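Local coordinates for protein cytochrome c (Pseudomonas aeruginosa, PDB 6RTE) that oxidises dihydro-heme d1 in heme d1 biosynthesis and carries a heme c domain beside an eight-bladed beta-propeller, at residues P445-G450 with D467-L472; E40-Q45 with D98-A103; V227-R232 with P278-V283. All blocks are in the same frame, centred on the assembly; numbering follows the deposited sequence.

Interaction 1: P445-G450 with D467-L472; sequences PGKVAG and DRDGAL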
ATOM      1  N   PRO A 445     -20.298 -12.435   9.558  1.00 70.99           N
ATOM      2  CA  PRO A 445     -21.109 -11.434  10.262  1.00 71.97           C
ATOM      3  C   PRO A 445     -20.459 -10.945  11.547  1.00 70.53           C
ATOM      4  O   PRO A 445     -20.126 -11.742  12.429  1.00 73.56           O
ATOM      5  CB  PRO A 445     -22.423 -12.183  10.533  1.00 73.28           C
ATOM      6  CG  PRO A 445     -22.516 -13.173   9.418  1.00 72.34           C
ATOM      7  CD  PRO A 445     -21.099 -13.606   9.149  1.00 71.50           C
ATOM      8  N   GLY A 446     -20.262  -9.634  11.655  1.00 66.92           N
ATOM      9  CA  GLY A 446     -19.697  -9.029  12.835  1.00 67.30           C
ATOM     10  C   GLY A 446     -18.239  -8.637  12.714  1.00 65.67           C
ATOM     11  O   GLY A 446     -17.754  -7.845  13.536  1.00 64.63           O
ATOM     12  N   LYS A 447     -17.529  -9.167  11.724  1.00 68.79           N
ATOM     13  CA  LYS A 447     -16.106  -8.925  11.573  1.00 66.74           C
ATOM     14  C   LYS A 447     -15.850  -8.010  10.384  1.00 63.02           C
ATOM     15  O   LYS A 447     -16.667  -7.890   9.468  1.00 63.36           O
ATOM     16  CB  LYS A 447     -15.350 -10.243  11.392  1.00 66.27           C
ATOM     17  CG  LYS A 447     -15.657 -11.237  12.488  1.00 69.77           C
ATOM     18  CD  LYS A 447     -14.615 -12.319  12.566  1.00 71.47           C
ATOM     19  CE  LYS A 447     -14.941 -13.272  13.689  1.00 77.06           C
ATOM     20  NZ  LYS A 447     -13.831 -14.218  13.912  1.00 78.68           N
ATOM     21  N   VAL A 448     -14.693  -7.356  10.414  1.00 60.22           N
ATOM     22  CA  VAL A 448     -14.372  -6.379   9.384  1.00 60.21           C
ATOM     23  C   VAL A 448     -14.127  -7.120   8.073  1.00 55.52           C
ATOM     24  O   VAL A 448     -13.266  -8.003   7.987  1.00 53.71           O
ATOM     25  CB  VAL A 448     -13.167  -5.521   9.797  1.00 62.89           C
ATOM     26  CG1 VAL A 448     -12.049  -6.390  10.308  1.00 65.57           C
ATOM     27  CG2 VAL A 448     -12.687  -4.661   8.632  1.00 60.05           C
ATOM     28  N   ALA A 449     -14.909  -6.778   7.055  1.00 54.91           N
ATOM     29  CA  ALA A 449     -14.763  -7.324   5.714  1.00 50.52           C
ATOM     30  C   ALA A 449     -14.306  -6.210   4.787  1.00 49.88           C
ATOM     31  O   ALA A 449     -14.852  -5.104   4.818  1.00 48.28           O
ATOM     32  CB  ALA A 449     -16.083  -7.920   5.222  1.00 51.87           C
ATOM     33  N   GLY A 450     -13.301  -6.493   3.964  1.00 49.45           N
ATOM     34  CA  GLY A 450     -12.813  -5.477   3.058  1.00 49.06           C
ATOM     35  C   GLY A 450     -11.784  -5.974   2.072  1.00 45.87           C
ATOM     36  O   GLY A 450     -11.032  -6.901   2.365  1.00 44.34           O
ATOM     37  N   ASP A 467      -9.430 -10.064  10.466  1.00 54.28           N
ATOM     38  CA  ASP A 467      -9.618 -10.427  11.866  1.00 53.72           C
ATOM     39  C   ASP A 467      -8.562 -11.447  12.261  1.00 53.62           C
ATOM     40  O   ASP A 467      -8.087 -12.220  11.426  1.00 49.86           O
ATOM     41  CB  ASP A 467     -11.032 -10.972  12.092  1.00 54.32           C
ATOM     42  CG  ASP A 467     -11.364 -11.156  13.565  1.00 58.53           C
ATOM     43  OD1 ASP A 467     -10.978 -12.197  14.132  1.00 60.07           O
ATOM     44  OD2 ASP A 467     -12.005 -10.253  14.153  1.00 60.39           O
ATOM     45  N   ARG A 468      -8.181 -11.431  13.542  1.00 57.01           N
ATOM     46  CA  ARG A 468      -7.280 -12.463  14.045  1.00 60.16           C
ATOM     47  C   ARG A 468      -7.820 -13.842  13.691  1.00 60.76           C
ATOM     48  O   ARG A 468      -7.067 -14.732  13.275  1.00 60.21           O
ATOM     49  CB  ARG A 468      -7.098 -12.325  15.555  1.00 63.30           C
ATOM     50  N   ASP A 469      -9.130 -14.021  13.833  1.00 61.38           N
ATOM     51  CA  ASP A 469      -9.831 -15.200  13.331  1.00 62.86           C
ATOM     52  C   ASP A 469     -10.455 -14.882  11.972  1.00 58.74           C
ATOM     53  O   ASP A 469     -11.664 -14.983  11.764  1.00 58.42           O
ATOM     54  CB  ASP A 469     -10.883 -15.643  14.344  1.00 72.09           C
ATOM     55  CG  ASP A 469     -11.414 -17.039  14.078  1.00 79.23           C
ATOM     56  OD1 ASP A 469     -11.119 -17.945  14.886  1.00 82.99           O
ATOM     57  OD2 ASP A 469     -12.127 -17.233  13.069  1.00 80.90           O
ATOM     58  N   GLY A 470      -9.592 -14.476  11.033  1.00 55.88           N
ATOM     59  CA  GLY A 470     -10.022 -14.018   9.733  1.00 55.51           C
ATOM     60  C   GLY A 470      -9.947 -15.105   8.676  1.00 55.46           C
ATOM     61  O   GLY A 470      -9.692 -16.277   8.960  1.00 59.46           O
ATOM     62  N   ALA A 471     -10.165 -14.693   7.427  1.00 51.70           N
ATOM     63  CA  ALA A 471     -10.280 -15.659   6.342  1.00 49.48           C
ATOM     64  C   ALA A 471     -10.172 -14.971   4.992  1.00 50.42           C
ATOM     65  O   ALA A 471     -10.547 -13.806   4.835  1.00 50.21           O
ATOM     66  CB  ALA A 471     -11.609 -16.423   6.417  1.00 50.29           C
ATOM     67  N   LEU A 472      -9.646 -15.725   4.028  1.00 50.62           N
ATOM     68  CA  LEU A 472      -9.772 -15.431   2.605  1.00 50.96           C
ATOM     69  C   LEU A 472     -10.978 -16.219   2.094  1.00 49.46           C
ATOM     70  O   LEU A 472     -10.958 -17.455   2.099  1.00 51.24           O
ATOM     71  CB  LEU A 472      -8.488 -15.828   1.879  1.00 51.86           C
ATOM     72  CG  LEU A 472      -8.240 -15.395   0.437  1.00 54.16           C
ATOM     73  CD1 LEU A 472      -8.241 -13.896   0.323  1.00 54.41           C
ATOM     74  CD2 LEU A 472      -6.906 -15.962  -0.052  1.00 55.17           C
TER

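Interaction 2: E40-Q45 with D98-A103; sequences EALYRQ and DAAADA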
ATOM      1  N   GLU A  40      15.435   7.112  28.008  1.00 66.72           N
ATOM      2  CA  GLU A  40      16.585   6.617  27.261  1.00 72.08           C
ATOM      3  C   GLU A  40      17.301   5.506  28.016  1.00 65.35           C
ATOM      4  O   GLU A  40      17.566   4.433  27.463  1.00 65.19           O
ATOM      5  CB  GLU A  40      17.539   7.772  26.965  1.00 83.63           C
ATOM      6  CG  GLU A  40      18.947   7.344  26.601  1.00 93.98           C
ATOM      7  CD  GLU A  40      19.842   8.525  26.317  1.00101.94           C
ATOM      8  OE1 GLU A  40      19.335   9.667  26.311  1.00104.53           O
ATOM      9  OE2 GLU A  40      21.057   8.319  26.106  1.00104.63           O
ATOM     10  N   ALA A  41      17.636   5.748  29.286  1.00 58.86           N
ATOM     11  CA  ALA A  41      18.360   4.747  30.061  1.00 51.06           C
ATOM     12  C   ALA A  41      17.560   3.461  30.170  1.00 44.25           C
ATOM     13  O   ALA A  41      18.098   2.359  29.988  1.00 41.97           O
ATOM     14  CB  ALA A  41      18.697   5.300  31.446  1.00 51.87           C
ATOM     15  N   LEU A  42      16.259   3.574  30.468  1.00 40.18           N
ATOM     16  CA  LEU A  42      15.405   2.395  30.455  1.00 39.08           C
ATOM     17  C   LEU A  42      15.443   1.712  29.090  1.00 38.85           C
ATOM     18  O   LEU A  42      15.433   0.478  29.006  1.00 38.51           O
ATOM     19  CB  LEU A  42      13.973   2.776  30.825  1.00 39.58           C
ATOM     20  CG  LEU A  42      13.735   3.185  32.287  1.00 41.68           C
ATOM     21  CD1 LEU A  42      12.334   3.748  32.491  1.00 41.59           C
ATOM     22  CD2 LEU A  42      13.964   2.010  33.225  1.00 43.33           C
ATOM     23  N   TYR A  43      15.503   2.502  28.014  1.00 39.88           N
ATOM     24  CA  TYR A  43      15.482   1.919  26.668  1.00 41.66           C
ATOM     25  C   TYR A  43      16.744   1.101  26.407  1.00 43.54           C
ATOM     26  O   TYR A  43      16.670  -0.045  25.942  1.00 39.64           O
ATOM     27  CB  TYR A  43      15.313   3.023  25.618  1.00 41.14           C
ATOM     28  CG  TYR A  43      15.298   2.489  24.207  1.00 42.87           C
ATOM     29  CD1 TYR A  43      14.112   2.081  23.609  1.00 42.78           C
ATOM     30  CD2 TYR A  43      16.475   2.364  23.482  1.00 43.95           C
ATOM     31  CE1 TYR A  43      14.102   1.572  22.323  1.00 43.67           C
ATOM     32  CE2 TYR A  43      16.472   1.856  22.205  1.00 45.24           C
ATOM     33  CZ  TYR A  43      15.282   1.461  21.630  1.00 45.23           C
ATOM     34  OH  TYR A  43      15.287   0.953  20.361  1.00 46.90           O
ATOM     35  N   ARG A  44      17.915   1.666  26.706  1.00 52.43           N
ATOM     36  CA  ARG A  44      19.161   0.925  26.519  1.00 61.13           C
ATOM     37  C   ARG A  44      19.141  -0.396  27.281  1.00 61.15           C
ATOM     38  O   ARG A  44      19.482  -1.449  26.733  1.00 58.68           O
ATOM     39  CB  ARG A  44      20.351   1.775  26.960  1.00 69.85           C
ATOM     40  CG  ARG A  44      20.884   2.705  25.885  1.00 78.17           C
ATOM     41  CD  ARG A  44      22.259   3.239  26.250  1.00 85.78           C
ATOM     42  NE  ARG A  44      22.195   4.198  27.349  1.00 92.74           N
ATOM     43  CZ  ARG A  44      22.062   5.513  27.194  1.00 98.56           C
ATOM     44  NH1 ARG A  44      21.983   6.044  25.980  1.00100.97           N
ATOM     45  NH2 ARG A  44      22.011   6.301  28.260  1.00100.14           N
ATOM     46  N   GLN A  45      18.726  -0.361  28.551  1.00 64.53           N
ATOM     47  CA  GLN A  45      18.787  -1.559  29.380  1.00 68.27           C
ATOM     48  C   GLN A  45      17.829  -2.638  28.887  1.00 64.05           C
ATOM     49  O   GLN A  45      18.202  -3.815  28.820  1.00 63.05           O
ATOM     50  CB  GLN A  45      18.484  -1.201  30.837  1.00 76.58           C
ATOM     51  CG  GLN A  45      18.333  -2.401  31.769  1.00 83.65           C
ATOM     52  CD  GLN A  45      19.589  -3.253  31.848  1.00 89.20           C
ATOM     53  OE1 GLN A  45      20.688  -2.789  31.540  1.00 91.40           O
ATOM     54  NE2 GLN A  45      19.429  -4.505  32.264  1.00 90.51           N
ATOM     55  N   ASP A  98       4.798   1.868  36.923  1.00 63.29           N
ATOM     56  CA  ASP A  98       4.006   2.795  36.117  1.00 60.22           C
ATOM     57  C   ASP A  98       4.833   3.989  35.655  1.00 55.49           C
ATOM     58  O   ASP A  98       4.714   4.430  34.508  1.00 52.28           O
ATOM     59  CB  ASP A  98       2.793   3.280  36.916  1.00 63.20           C
ATOM     60  CG  ASP A  98       1.645   2.289  36.912  1.00 66.39           C
ATOM     61  OD1 ASP A  98       1.716   1.267  36.196  1.00 66.77           O
ATOM     62  OD2 ASP A  98       0.658   2.547  37.637  1.00 69.32           O
ATOM     63  N   ALA A  99       5.653   4.551  36.547  1.00 55.47           N
ATOM     64  CA  ALA A  99       6.458   5.710  36.170  1.00 53.44           C
ATOM     65  C   ALA A  99       7.464   5.346  35.085  1.00 50.62           C
ATOM     66  O   ALA A  99       7.747   6.149  34.190  1.00 48.43           O
ATOM     67  CB  ALA A  99       7.172   6.274  37.395  1.00 55.44           C
ATOM     68  N   ALA A 100       8.016   4.135  35.150  1.00 51.15           N
ATOM     69  CA  ALA A 100       8.983   3.705  34.151  1.00 49.68           C
ATOM     70  C   ALA A 100       8.303   3.423  32.819  1.00 46.50           C
ATOM     71  O   ALA A 100       8.866   3.702  31.754  1.00 41.26           O
ATOM     72  CB  ALA A 100       9.734   2.479  34.665  1.00 52.73           C
ATOM     73  N   ALA A 101       7.081   2.880  32.859  1.00 48.55           N
ATOM     74  CA  ALA A 101       6.334   2.646  31.626  1.00 46.90           C
ATOM     75  C   ALA A 101       5.959   3.965  30.960  1.00 42.27           C
ATOM     76  O   ALA A 101       6.104   4.114  29.741  1.00 38.15           O
ATOM     77  CB  ALA A 101       5.084   1.815  31.918  1.00 48.97           C
ATOM     78  N   ASP A 102       5.481   4.936  31.747  1.00 42.68           N
ATOM     79  CA  ASP A 102       5.167   6.244  31.187  1.00 43.90           C
ATOM     80  C   ASP A 102       6.415   6.901  30.613  1.00 43.43           C
ATOM     81  O   ASP A 102       6.375   7.494  29.527  1.00 42.41           O
ATOM     82  CB  ASP A 102       4.539   7.147  32.249  1.00 49.14           C
ATOM     83  CG  ASP A 102       3.296   6.544  32.875  1.00 54.26           C
ATOM     84  OD1 ASP A 102       2.605   5.748  32.204  1.00 55.13           O
ATOM     85  OD2 ASP A 102       3.013   6.876  34.042  1.00 57.86           O
ATOM     86  N   ALA A 103       7.540   6.805  31.330  1.00 44.35           N
ATOM     87  CA  ALA A 103       8.783   7.375  30.824  1.00 44.42           C
ATOM     88  C   ALA A 103       9.150   6.773  29.473  1.00 40.84           C
ATOM     89  O   ALA A 103       9.560   7.495  28.552  1.00 40.37           O
ATOM     90  CB  ALA A 103       9.909   7.154  31.827  1.00 47.47           C
TER

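Interaction 3: V227-R232 with P278-V283; sequences VSDDGR and PRHSFV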
ATOM      1  N   VAL A 227       7.217   0.268  -9.673  1.00 20.83           N
ATOM      2  CA  VAL A 227       8.124  -0.391 -10.617  1.00 20.53           C
ATOM      3  C   VAL A 227       7.881   0.209 -11.991  1.00 20.06           C
ATOM      4  O   VAL A 227       6.727   0.370 -12.412  1.00 18.85           O
ATOM      5  CB  VAL A 227       7.911  -1.913 -10.620  1.00 22.09           C
ATOM      6  CG1 VAL A 227       8.901  -2.629 -11.585  1.00 22.99           C
ATOM      7  CG2 VAL A 227       8.041  -2.462  -9.192  1.00 22.20           C
ATOM      8  N   SER A 228       8.962   0.555 -12.687  1.00 19.99           N
ATOM      9  CA  SER A 228       8.820   1.150 -14.015  1.00 19.41           C
ATOM     10  C   SER A 228       8.232   0.129 -14.966  1.00 20.02           C
ATOM     11  O   SER A 228       8.384  -1.086 -14.780  1.00 18.78           O
ATOM     12  CB  SER A 228      10.170   1.676 -14.523  1.00 18.65           C
ATOM     13  OG  SER A 228      11.167   0.660 -14.624  1.00 19.10           O
ATOM     14  N   ASP A 229       7.519   0.620 -15.994  1.00 22.45           N
ATOM     15  CA  ASP A 229       6.778  -0.294 -16.864  1.00 24.58           C
ATOM     16  C   ASP A 229       7.690  -1.088 -17.784  1.00 24.16           C
ATOM     17  O   ASP A 229       7.234  -2.083 -18.372  1.00 23.45           O
ATOM     18  CB  ASP A 229       5.727   0.468 -17.693  1.00 25.44           C
ATOM     19  CG  ASP A 229       6.310   1.168 -18.906  1.00 26.89           C
ATOM     20  OD1 ASP A 229       6.888   2.266 -18.759  1.00 26.67           O
ATOM     21  OD2 ASP A 229       6.180   0.619 -20.026  1.00 28.18           O
ATOM     22  N   ASP A 230       8.945  -0.689 -17.932  1.00 24.19           N
ATOM     23  CA  ASP A 230       9.931  -1.493 -18.641  1.00 24.10           C
ATOM     24  C   ASP A 230      10.665  -2.463 -17.725  1.00 23.97           C
ATOM     25  O   ASP A 230      11.550  -3.184 -18.193  1.00 23.88           O
ATOM     26  CB  ASP A 230      10.942  -0.593 -19.364  1.00 23.89           C
ATOM     27  CG  ASP A 230      11.728   0.322 -18.425  1.00 22.36           C
ATOM     28  OD1 ASP A 230      11.596   0.187 -17.187  1.00 20.30           O
ATOM     29  OD2 ASP A 230      12.471   1.199 -18.941  1.00 22.82           O
ATOM     30  N   GLY A 231      10.337  -2.481 -16.428  1.00 23.46           N
ATOM     31  CA  GLY A 231      10.905  -3.430 -15.498  1.00 22.54           C
ATOM     32  C   GLY A 231      12.283  -3.100 -14.971  1.00 21.44           C
ATOM     33  O   GLY A 231      12.842  -3.903 -14.226  1.00 21.46           O
ATOM     34  N   ARG A 232      12.850  -1.944 -15.317  1.00 20.85           N
ATOM     35  CA  ARG A 232      14.234  -1.668 -14.951  1.00 21.59           C
ATOM     36  C   ARG A 232      14.401  -1.083 -13.547  1.00 20.42           C
ATOM     37  O   ARG A 232      15.430  -1.341 -12.907  1.00 20.47           O
ATOM     38  CB  ARG A 232      14.863  -0.692 -15.951  1.00 22.19           C
ATOM     39  CG  ARG A 232      15.017  -1.239 -17.371  1.00 22.92           C
ATOM     40  CD  ARG A 232      15.578  -0.200 -18.317  1.00 23.19           C
ATOM     41  NE  ARG A 232      16.985   0.125 -18.048  1.00 23.07           N
ATOM     42  CZ  ARG A 232      17.631   1.146 -18.594  1.00 23.35           C
ATOM     43  NH1 ARG A 232      17.005   1.963 -19.426  1.00 24.80           N
ATOM     44  NH2 ARG A 232      18.910   1.358 -18.316  1.00 22.24           N
ATOM     45  N   PRO A 278       1.911   4.634 -19.989  1.00 28.99           N
ATOM     46  CA  PRO A 278       1.951   5.279 -21.317  1.00 31.80           C
ATOM     47  C   PRO A 278       2.913   6.448 -21.391  1.00 30.75           C
ATOM     48  O   PRO A 278       3.398   6.775 -22.479  1.00 31.43           O
ATOM     49  CB  PRO A 278       0.503   5.748 -21.543  1.00 34.61           C
ATOM     50  CG  PRO A 278      -0.309   5.023 -20.532  1.00 33.42           C
ATOM     51  CD  PRO A 278       0.571   4.735 -19.376  1.00 29.57           C
ATOM     52  N   ARG A 279       3.193   7.096 -20.266  1.00 28.93           N
ATOM     53  CA  ARG A 279       4.150   8.190 -20.207  1.00 28.72           C
ATOM     54  C   ARG A 279       5.568   7.714 -19.899  1.00 27.22           C
ATOM     55  O   ARG A 279       6.490   8.534 -19.904  1.00 27.29           O
ATOM     56  CB  ARG A 279       3.699   9.211 -19.152  1.00 29.74           C
ATOM     57  CG  ARG A 279       2.241   9.669 -19.326  1.00 31.80           C
ATOM     58  CD  ARG A 279       1.822  10.611 -18.214  1.00 33.44           C
ATOM     59  NE  ARG A 279       2.563  11.868 -18.263  1.00 35.57           N
ATOM     60  CZ  ARG A 279       2.203  12.929 -18.979  1.00 39.51           C
ATOM     61  NH1 ARG A 279       2.950  14.022 -18.958  1.00 41.29           N
ATOM     62  NH2 ARG A 279       1.098  12.903 -19.707  1.00 41.44           N
ATOM     63  N   HIS A 280       5.757   6.416 -19.650  1.00 24.88           N
ATOM     64  CA  HIS A 280       7.045   5.861 -19.237  1.00 24.08           C
ATOM     65  C   HIS A 280       7.700   6.728 -18.171  1.00 23.02           C
ATOM     66  O   HIS A 280       8.857   7.133 -18.283  1.00 22.65           O
ATOM     67  CB  HIS A 280       7.966   5.681 -20.432  1.00 23.94           C
ATOM     68  CG  HIS A 280       7.349   4.884 -21.529  1.00 25.36           C
ATOM     69  ND1 HIS A 280       6.890   3.600 -21.332  1.00 24.86           N
ATOM     70  CD2 HIS A 280       7.056   5.203 -22.809  1.00 26.23           C
ATOM     71  CE1 HIS A 280       6.364   3.150 -22.463  1.00 26.09           C
ATOM     72  NE2 HIS A 280       6.452   4.106 -23.369  1.00 26.80           N
ATOM     73  N   SER A 281       6.937   6.992 -17.113  1.00 25.59           N
ATOM     74  CA  SER A 281       7.384   7.910 -16.072  1.00 25.58           C
ATOM     75  C   SER A 281       6.869   7.438 -14.727  1.00 25.03           C
ATOM     76  O   SER A 281       5.874   6.712 -14.639  1.00 24.85           O
ATOM     77  CB  SER A 281       6.885   9.336 -16.332  1.00 26.87           C
ATOM     78  OG  SER A 281       5.498   9.421 -16.041  1.00 29.48           O
ATOM     79  N   PHE A 282       7.575   7.862 -13.677  1.00 23.50           N
ATOM     80  CA  PHE A 282       7.041   7.841 -12.327  1.00 21.93           C
ATOM     81  C   PHE A 282       6.386   9.188 -12.032  1.00 22.80           C
ATOM     82  O   PHE A 282       6.861  10.238 -12.485  1.00 22.89           O
ATOM     83  CB  PHE A 282       8.140   7.570 -11.299  1.00 20.57           C
ATOM     84  CG  PHE A 282       8.707   6.174 -11.351  1.00 20.32           C
ATOM     85  CD1 PHE A 282       7.921   5.076 -11.040  1.00 21.46           C
ATOM     86  CD2 PHE A 282      10.041   5.968 -11.662  1.00 20.56           C
ATOM     87  CE1 PHE A 282       8.452   3.794 -11.055  1.00 21.21           C
ATOM     88  CE2 PHE A 282      10.583   4.682 -11.678  1.00 20.48           C
ATOM     89  CZ  PHE A 282       9.783   3.600 -11.374  1.00 21.16           C
ATOM     90  N   VAL A 283       5.297   9.151 -11.260  1.00 22.83           N
ATOM     91  CA  VAL A 283       4.623  10.350 -10.776  1.00 24.41           C
ATOM     92  C   VAL A 283       4.667  10.304  -9.250  1.00 24.08           C
ATOM     93  O   VAL A 283       4.371   9.262  -8.653  1.00 24.99           O
ATOM     94  CB  VAL A 283       3.174  10.437 -11.285  1.00 26.83           C
ATOM     95  CG1 VAL A 283       2.469  11.629 -10.668  1.00 28.87           C
ATOM     96  CG2 VAL A 283       3.123  10.517 -12.825  1.00 27.93           C
TER

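Interaction 1: P445-G450 with D467-L472
The flat carboxylate of D467 is covered on one face by the aliphatic part of K447, whose CD sits almost directly above CG of D467 at 3.6 Å. At an edge of the same group, the backbone N of D469 meets OD1 on its anti side, 15° out of the carboxylate plane, in a hydrogen bond of 2.6 Å between D469 N and D467 OD1. One aspartate is thus used twice, its face by a methylene chain from the other segment and its edge by its own loop. NZ of K447 comes to the carboxylate of D469 from well out of its plane.

K447 is extended beyond CG, and this straight chain, crossing the side chain of D467 at about a right angle, carries NZ past the carboxylate and into the turn behind it. NZ donates to the carbonyl O of D469 at 3.1 Å, tilted 31° from the carbonyl plane. Longer salt bridges link NZ to OD1 of D467 at 3.5 Å and to OD2 of D469 at 3.6 Å.

The setting is one blade of the propeller, a four-stranded antiparallel sheet. K447 lies in the loop leading into its first strand, 449-454, while D467 to D469 form an Asx turn within the connection between strands 460-465 and 470-476. In D467, CG stands anti to the backbone N (chi1 -171°), a position from which OD1 can reach forward to D469. The ammonium group between them would be expected to offset the mutual repulsion of the two carboxylates and favour their charged forms. Nearby, W466 NE1 donates to the carbonyl O of G450, and the side chain of K447 also touches V465.

Interaction 2: E40-Q45 with D98-A103
Between the segments 40-45 and 98-103 the backbones come closest at L42 and A100, whose CA atoms lie 7.5 Å apart, and no hydrogen bond passes from one segment to the other. On the 98-103 side, A100 and A103 present their CB atoms to L42.

L42 carries the contact with a single methyl group. Its CG stands anti to the carbonyl carbon (chi1 -70°), and the side chain extends from there across to the other helix. CD1 of L42 rests against CB of A100 at 3.6 Å and touches the carbonyl O of A100 at 3.5 Å, an apolar methyl lying against helix backbone. One turn further along, CB of A103 meets the same CD1 of L42 at 4.2 Å, so that the methyl spans two alanines three residues apart. L104, just beyond, continues the apolar surface around L42.

The charged groups of the two helices lie away from this patch. E40 and R44 pair within their own helix, and R77 of helix 73-82 forms salt bridges with both D98 and D102, tying that helix to 98-109. The side chain of L42 lies about 6 Å from the bound heme c, and the CXXCH heme-attachment sequence follows directly after its helix. The packing of the N-terminal helix of the heme c domain against its C-terminal helix, beside the heme, is the hallmark of the cytochrome c fold.

Interaction 3: V227-R232 with P278-V283
Neighbouring blades of the beta-propeller meet here through a hairpin loop and the strand ends beside it. The loop 227-232, between strands 221-227 and 233-238, faces the segment 278-283, which leads into strand 281-286 of the next blade. D229 and H280 make the polar half of the contact, a histidine-carboxylate hydrogen bond. ND1 of H280 donates to OD1 of D229 at 2.9 Å, and the N-H...O angle of 173° makes it nearly straight. OD1 is met on its syn side, while it lies close to the plane of the imidazole. The two flat groups are turned only 25° apart. OD1 also accepts from Y297 OH, so two donors grip one oxygen. A carbonyl, P278 O, lies over one face of the imidazole toward its rim.

F282 supplies the apolar half. Its CG stands anti to the carbonyl carbon (chi1 -69°), which sends the ring toward S228. CZ approaches the backbone N of S228 obliquely at 3.4 Å, and the same CZ touches CB of S228 at 3.7 Å. The carbonyl carbon of V227 sits at the ring edge, 3.7 Å from CE1 of F282. W233, L235, T275 and Y297 also touch this ring.

Each loop has its own bracing. A type I turn from S228 to G231 closes 227-232, and D230 OD1 braces the loop, accepting from S228 OG at 2.6 Å and from the backbone N of R232 at 3.1 Å. The second of these bonds makes an Asx turn. In 278-283, H280 and S281 both face A276 as a G1 beta bulge, with H280 taking the positive-phi place. Adjacent four-stranded antiparallel blades of this eight-bladed propeller pack face to face, with F282 between them and the D229-H280 bond joining their hairpin loops.

Three levels of one architecture are sampled here: the loops of a single blade in interaction 1, the interface of two blades in interaction 3 and the heme c domain in interaction 2. Interactions 1 and 3 both belong to the propeller, on opposite sides of the chain's centre, with their centres 35 Å apart and their nearest atoms about 22 Å apart. Interaction 2 is the one near heme c. Its centre is 36 Å from that of interaction 1 and 47 Å from that of interaction 3, and none of the three touches another. Along the chain they follow in series, 2, then 3, then 1, each closing before the next opens.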